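Local structure of pyrethroid hydrolase (Sphingobium faniae, 5Y5R) at residues L190-V204 against F217-H230. The protein hydrolyses the carboxylic ester bond of pyrethroid insecticides such as cypermethrin and permethrin, releasing an alcohol and a cyclopropanecarboxylic acid. Residues are numbered along the deposited sequence; the frame is centred on the assembly and turned at random.
Sequences LEIPRLYIEALDDVV and FPGPVAVVSLPASH. With 8NL ((2-methyl-3-phenyl-phenyl)methyl (1~{S})-3-[(~{E})-2-chloranyl-3,3,3-tris(fluoranyl)prop-1-enyl]-2,2-dimethyl-cyclopropane-1-carboxylate), chain G.
The imidazole of H230 carries V204 on one face, CB lying 3.8 Å from the ring centroid in a CH-pi contact, and takes D202 and the bound pyrethroid at its edge. The R194 guanidinium has F217 CE2 over one face, a water over the other, and P220 O and V221 CG2 at its edge.

In this alpha/beta-hydrolase fold D202 and H230, probably the acid and histidine of the charge relay system, sit on loops beyond the C-terminal ends of neighbouring parallel strands, 194-199 and 222-226, joined by a beta-alpha-beta crossover through helix 207-216. A two-nitrogen ring suits this place: H230 ND1 donates to the syn side of D202 OD2 at 2.8 Å, almost straight at 173°, and H230 NE2 to the ligand's ester oxygen O at 3.3 Å. T102 grips OD2 too, while L205 N binds OD1, fixing the carboxylate's rotation.

At the far end, arginine offers a planar cation with donors for two carbonyls: bent at chi3 (-66°), it turns R194 NH2 to P220 O (2.8 Å) and NH1 to L190 O. Replacing R194 by alanine would probably strip both carbonyls of these donors and F217 CE2 of the guanidinium it covers.

Between these ends, backbone bonds such as Y196 N to A222 O (2.7 Å) zip the strands. Beta-branched I197, suited to extended chain, meets V224 through CG1 and L226 through CG2 on one sheet face; on the other, E198, also salt-bridged to R211, accepts from S225, whose OG reaches E198 OE1 at 2.6 Å from above the carboxylate plane.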
# COMPACT_ATOMS: atom_id res chain seq x y z
N LEU A 190 -15.78 -7.56 5.08
CA LEU A 190 -15.84 -8.12 3.73
C LEU A 190 -16.98 -7.54 2.89
O LEU A 190 -17.05 -7.83 1.69
CB LEU A 190 -15.94 -9.64 3.79
CG LEU A 190 -14.68 -10.30 4.37
CD1 LEU A 190 -14.96 -11.76 4.68
CD2 LEU A 190 -13.55 -10.17 3.37
N GLU A 191 -17.83 -6.71 3.47
CA GLU A 191 -18.83 -6.00 2.68
C GLU A 191 -18.30 -4.68 2.16
O GLU A 191 -18.95 -4.03 1.34
CB GLU A 191 -20.07 -5.72 3.52
CG GLU A 191 -20.43 -6.80 4.49
CD GLU A 191 -21.87 -6.76 4.85
OE1 GLU A 191 -22.66 -7.38 4.12
OE2 GLU A 191 -22.23 -6.10 5.85
N ILE A 192 -17.16 -4.24 2.64
CA ILE A 192 -16.61 -2.97 2.18
C ILE A 192 -16.24 -3.13 0.71
O ILE A 192 -15.57 -4.12 0.34
CB ILE A 192 -15.40 -2.60 3.02
CG1 ILE A 192 -15.79 -2.40 4.49
CG2 ILE A 192 -14.71 -1.40 2.47
CD1 ILE A 192 -14.63 -1.86 5.37
N PRO A 193 -16.69 -2.23 -0.17
CA PRO A 193 -16.30 -2.32 -1.59
C PRO A 193 -14.78 -2.27 -1.74
O PRO A 193 -14.09 -1.48 -1.08
CB PRO A 193 -16.97 -1.11 -2.23
CG PRO A 193 -18.15 -0.82 -1.35
CD PRO A 193 -17.73 -1.21 0.06
N ARG A 194 -14.28 -3.08 -2.65
CA ARG A 194 -12.84 -3.26 -2.85
C ARG A 194 -12.50 -2.96 -4.31
O ARG A 194 -13.27 -3.30 -5.22
CB ARG A 194 -12.41 -4.70 -2.50
CG ARG A 194 -12.60 -5.10 -1.06
CD ARG A 194 -12.30 -6.60 -0.87
NE ARG A 194 -13.24 -7.48 -1.57
CZ ARG A 194 -14.34 -7.97 -1.01
NH1 ARG A 194 -14.62 -7.66 0.25
NH2 ARG A 194 -15.17 -8.76 -1.69
N LEU A 195 -11.41 -2.25 -4.50
CA LEU A 195 -10.88 -1.97 -5.83
C LEU A 195 -9.39 -2.30 -5.86
O LEU A 195 -8.64 -1.89 -4.96
CB LEU A 195 -11.14 -0.51 -6.22
CG LEU A 195 -10.37 0.09 -7.39
CD1 LEU A 195 -10.78 -0.62 -8.66
CD2 LEU A 195 -10.68 1.59 -7.47
N TYR A 196 -8.98 -3.04 -6.89
CA TYR A 196 -7.57 -3.28 -7.18
C TYR A 196 -7.17 -2.47 -8.41
O TYR A 196 -7.74 -2.63 -9.48
CB TYR A 196 -7.30 -4.77 -7.44
CG TYR A 196 -5.84 -5.15 -7.21
CD1 TYR A 196 -4.88 -4.95 -8.18
CD2 TYR A 196 -5.44 -5.69 -6.00
CE1 TYR A 196 -3.54 -5.30 -7.95
CE2 TYR A 196 -4.12 -6.03 -5.76
CZ TYR A 196 -3.18 -5.83 -6.72
OH TYR A 196 -1.88 -6.17 -6.44
N ILE A 197 -6.16 -1.62 -8.25
CA ILE A 197 -5.57 -0.90 -9.38
C ILE A 197 -4.27 -1.61 -9.71
O ILE A 197 -3.31 -1.53 -8.93
CB ILE A 197 -5.31 0.58 -9.06
CG1 ILE A 197 -6.59 1.27 -8.59
CG2 ILE A 197 -4.71 1.29 -10.28
CD1 ILE A 197 -6.46 2.77 -8.42
N GLU A 198 -4.26 -2.34 -10.83
CA GLU A 198 -3.08 -3.05 -11.28
C GLU A 198 -2.14 -2.07 -11.96
O GLU A 198 -2.58 -1.16 -12.67
CB GLU A 198 -3.41 -4.14 -12.32
CG GLU A 198 -4.57 -5.05 -12.06
CD GLU A 198 -4.88 -5.95 -13.28
OE1 GLU A 198 -4.86 -5.47 -14.43
OE2 GLU A 198 -5.12 -7.15 -13.10
N ALA A 199 -0.86 -2.30 -11.78
CA ALA A 199 0.22 -1.65 -12.53
C ALA A 199 0.74 -2.70 -13.51
O ALA A 199 1.39 -3.66 -13.09
CB ALA A 199 1.31 -1.16 -11.58
N LEU A 200 0.37 -2.56 -14.80
CA LEU A 200 0.60 -3.62 -15.78
C LEU A 200 2.08 -3.99 -15.95
O LEU A 200 2.39 -5.16 -16.23
CB LEU A 200 0.00 -3.23 -17.12
CG LEU A 200 -1.52 -3.12 -17.03
CD1 LEU A 200 -2.13 -2.51 -18.31
CD2 LEU A 200 -2.10 -4.49 -16.76
N ASP A 201 2.99 -3.03 -15.84
CA ASP A 201 4.40 -3.31 -16.12
C ASP A 201 5.24 -3.41 -14.85
O ASP A 201 6.45 -3.17 -14.89
CB ASP A 201 5.00 -2.28 -17.08
CG ASP A 201 4.24 -2.21 -18.40
OD1 ASP A 201 3.40 -3.10 -18.66
OD2 ASP A 201 4.50 -1.28 -19.22
N ASP A 202 4.62 -3.69 -13.72
CA ASP A 202 5.35 -3.83 -12.47
C ASP A 202 6.25 -5.08 -12.51
O ASP A 202 5.81 -6.17 -12.90
CB ASP A 202 4.36 -3.86 -11.31
CG ASP A 202 5.02 -3.62 -9.94
OD1 ASP A 202 6.25 -3.89 -9.79
OD2 ASP A 202 4.33 -3.12 -9.03
N VAL A 203 7.53 -4.91 -12.15
CA VAL A 203 8.45 -6.04 -12.04
C VAL A 203 8.82 -6.37 -10.60
O VAL A 203 9.40 -7.45 -10.35
CB VAL A 203 9.74 -5.82 -12.86
CG1 VAL A 203 9.42 -5.70 -14.36
CG2 VAL A 203 10.57 -4.65 -12.33
N VAL A 204 8.51 -5.49 -9.65
CA VAL A 204 8.58 -5.84 -8.23
C VAL A 204 7.50 -6.86 -7.90
O VAL A 204 7.77 -8.01 -7.54
CB VAL A 204 8.41 -4.56 -7.39
CG1 VAL A 204 8.34 -4.85 -5.89
CG2 VAL A 204 9.50 -3.57 -7.72
N PHE A 217 -8.82 -13.92 -3.47
CA PHE A 217 -9.58 -13.24 -2.42
C PHE A 217 -11.06 -13.60 -2.55
O PHE A 217 -11.60 -13.61 -3.66
CB PHE A 217 -9.43 -11.71 -2.51
CG PHE A 217 -9.97 -10.98 -1.30
CD1 PHE A 217 -9.18 -10.72 -0.19
CD2 PHE A 217 -11.27 -10.55 -1.27
CE1 PHE A 217 -9.70 -10.04 0.90
CE2 PHE A 217 -11.79 -9.89 -0.18
CZ PHE A 217 -11.00 -9.62 0.90
N PRO A 218 -11.73 -13.88 -1.43
CA PRO A 218 -13.14 -14.32 -1.51
C PRO A 218 -14.08 -13.15 -1.78
O PRO A 218 -14.07 -12.13 -1.07
CB PRO A 218 -13.38 -14.93 -0.12
CG PRO A 218 -12.44 -14.21 0.76
CD PRO A 218 -11.22 -13.90 -0.05
N GLY A 219 -14.90 -13.29 -2.81
CA GLY A 219 -15.81 -12.23 -3.14
C GLY A 219 -15.29 -11.33 -4.24
O GLY A 219 -14.13 -11.42 -4.68
N PRO A 220 -16.15 -10.42 -4.71
CA PRO A 220 -15.78 -9.59 -5.85
C PRO A 220 -14.74 -8.54 -5.48
O PRO A 220 -14.70 -8.04 -4.35
CB PRO A 220 -17.12 -8.93 -6.25
CG PRO A 220 -17.87 -8.84 -4.96
CD PRO A 220 -17.46 -10.05 -4.14
N VAL A 221 -13.86 -8.29 -6.44
CA VAL A 221 -12.86 -7.23 -6.38
C VAL A 221 -12.96 -6.48 -7.69
O VAL A 221 -12.70 -7.06 -8.75
CB VAL A 221 -11.43 -7.76 -6.19
CG1 VAL A 221 -10.41 -6.62 -6.23
CG2 VAL A 221 -11.29 -8.58 -4.93
N ALA A 222 -13.32 -5.20 -7.64
CA ALA A 222 -13.30 -4.39 -8.85
C ALA A 222 -11.85 -4.16 -9.27
O ALA A 222 -10.93 -4.20 -8.44
CB ALA A 222 -14.02 -3.06 -8.64
N VAL A 223 -11.64 -3.92 -10.56
CA VAL A 223 -10.27 -3.80 -11.07
C VAL A 223 -10.20 -2.70 -12.12
O VAL A 223 -11.05 -2.63 -13.01
CB VAL A 223 -9.77 -5.14 -11.63
CG1 VAL A 223 -10.65 -5.59 -12.77
CG2 VAL A 223 -8.31 -5.03 -12.06
N VAL A 224 -9.21 -1.83 -12.01
CA VAL A 224 -8.80 -0.97 -13.12
C VAL A 224 -7.31 -1.17 -13.35
O VAL A 224 -6.54 -1.47 -12.43
CB VAL A 224 -9.17 0.52 -12.90
CG1 VAL A 224 -10.60 0.65 -12.43
CG2 VAL A 224 -8.28 1.16 -11.89
N SER A 225 -6.92 -1.08 -14.61
CA SER A 225 -5.55 -1.37 -15.02
C SER A 225 -4.88 -0.08 -15.46
O SER A 225 -5.46 0.69 -16.22
CB SER A 225 -5.54 -2.37 -16.18
OG SER A 225 -6.13 -3.59 -15.79
N LEU A 226 -3.65 0.14 -14.97
CA LEU A 226 -2.84 1.27 -15.37
C LEU A 226 -1.59 0.77 -16.09
O LEU A 226 -1.04 -0.26 -15.68
CB LEU A 226 -2.40 2.09 -14.16
CG LEU A 226 -3.42 2.74 -13.24
CD1 LEU A 226 -2.62 3.52 -12.18
CD2 LEU A 226 -4.37 3.66 -14.02
N PRO A 227 -1.11 1.48 -17.20
CA PRO A 227 0.10 1.06 -17.93
C PRO A 227 1.40 1.58 -17.29
O PRO A 227 2.19 2.28 -17.93
CB PRO A 227 -0.14 1.67 -19.31
CG PRO A 227 -0.91 2.94 -19.01
CD PRO A 227 -1.72 2.69 -17.78
N ALA A 228 1.63 1.22 -16.03
CA ALA A 228 2.73 1.76 -15.23
C ALA A 228 3.56 0.65 -14.57
O ALA A 228 3.08 -0.47 -14.37
CB ALA A 228 2.20 2.68 -14.15
N SER A 229 4.78 0.98 -14.15
CA SER A 229 5.53 0.02 -13.34
C SER A 229 5.22 0.27 -11.88
O SER A 229 4.10 0.68 -11.56
CB SER A 229 7.04 0.04 -13.61
OG SER A 229 7.61 1.32 -13.55
N HIS A 230 6.20 0.04 -10.99
CA HIS A 230 5.90 -0.15 -9.57
C HIS A 230 5.22 1.05 -8.90
O HIS A 230 4.50 0.88 -7.91
CB HIS A 230 7.18 -0.48 -8.79
CG HIS A 230 6.91 -0.97 -7.40
ND1 HIS A 230 5.97 -1.94 -7.13
CD2 HIS A 230 7.35 -0.54 -6.19
CE1 HIS A 230 5.90 -2.14 -5.83
NE2 HIS A 230 6.71 -1.29 -5.23
C 8NL G . 10.97 -0.47 -1.27
C8 8NL G . 13.51 2.65 -1.80
C9 8NL G . 14.85 2.80 -1.45
C10 8NL G . 15.77 1.80 -1.76
C11 8NL G . 15.28 0.68 -2.43
C12 8NL G . 13.93 0.56 -2.77
C13 8NL G . 8.06 -0.23 -2.11
O 8NL G . 8.16 -1.66 -2.31
CL 8NL G . 9.32 -8.63 -1.27
C21 8NL G . 8.80 -6.96 -1.08
C22 8NL G . 9.74 -6.01 -0.38
F2 8NL G . 10.27 -5.21 -1.30
F1 8NL G . 9.16 -5.29 0.56
F 8NL G . 10.68 -6.73 0.18
C20 8NL G . 7.63 -6.57 -1.59
C16 8NL G . 7.12 -5.15 -1.41
C17 8NL G . 5.96 -4.99 -2.39
C18 8NL G . 4.96 -5.13 -1.25
C19 8NL G . 5.89 -6.11 -3.44
C15 8NL G . 7.21 -4.07 -2.48
C14 8NL G . 7.19 -2.68 -1.82
O1 8NL G . 6.44 -2.46 -0.86
C2 8NL G . 9.20 0.66 -2.62
C3 8NL G . 8.84 1.66 -3.51
C4 8NL G . 9.77 2.55 -4.05
C5 8NL G . 11.11 2.47 -3.67
C6 8NL G . 11.53 1.49 -2.78
C1 8NL G . 10.57 0.59 -2.24
C7 8NL G . 13.02 1.54 -2.45
O HOH W 1 -16.23 -5.63 -3.61
O HOH W 2 4.94 1.11 -18.45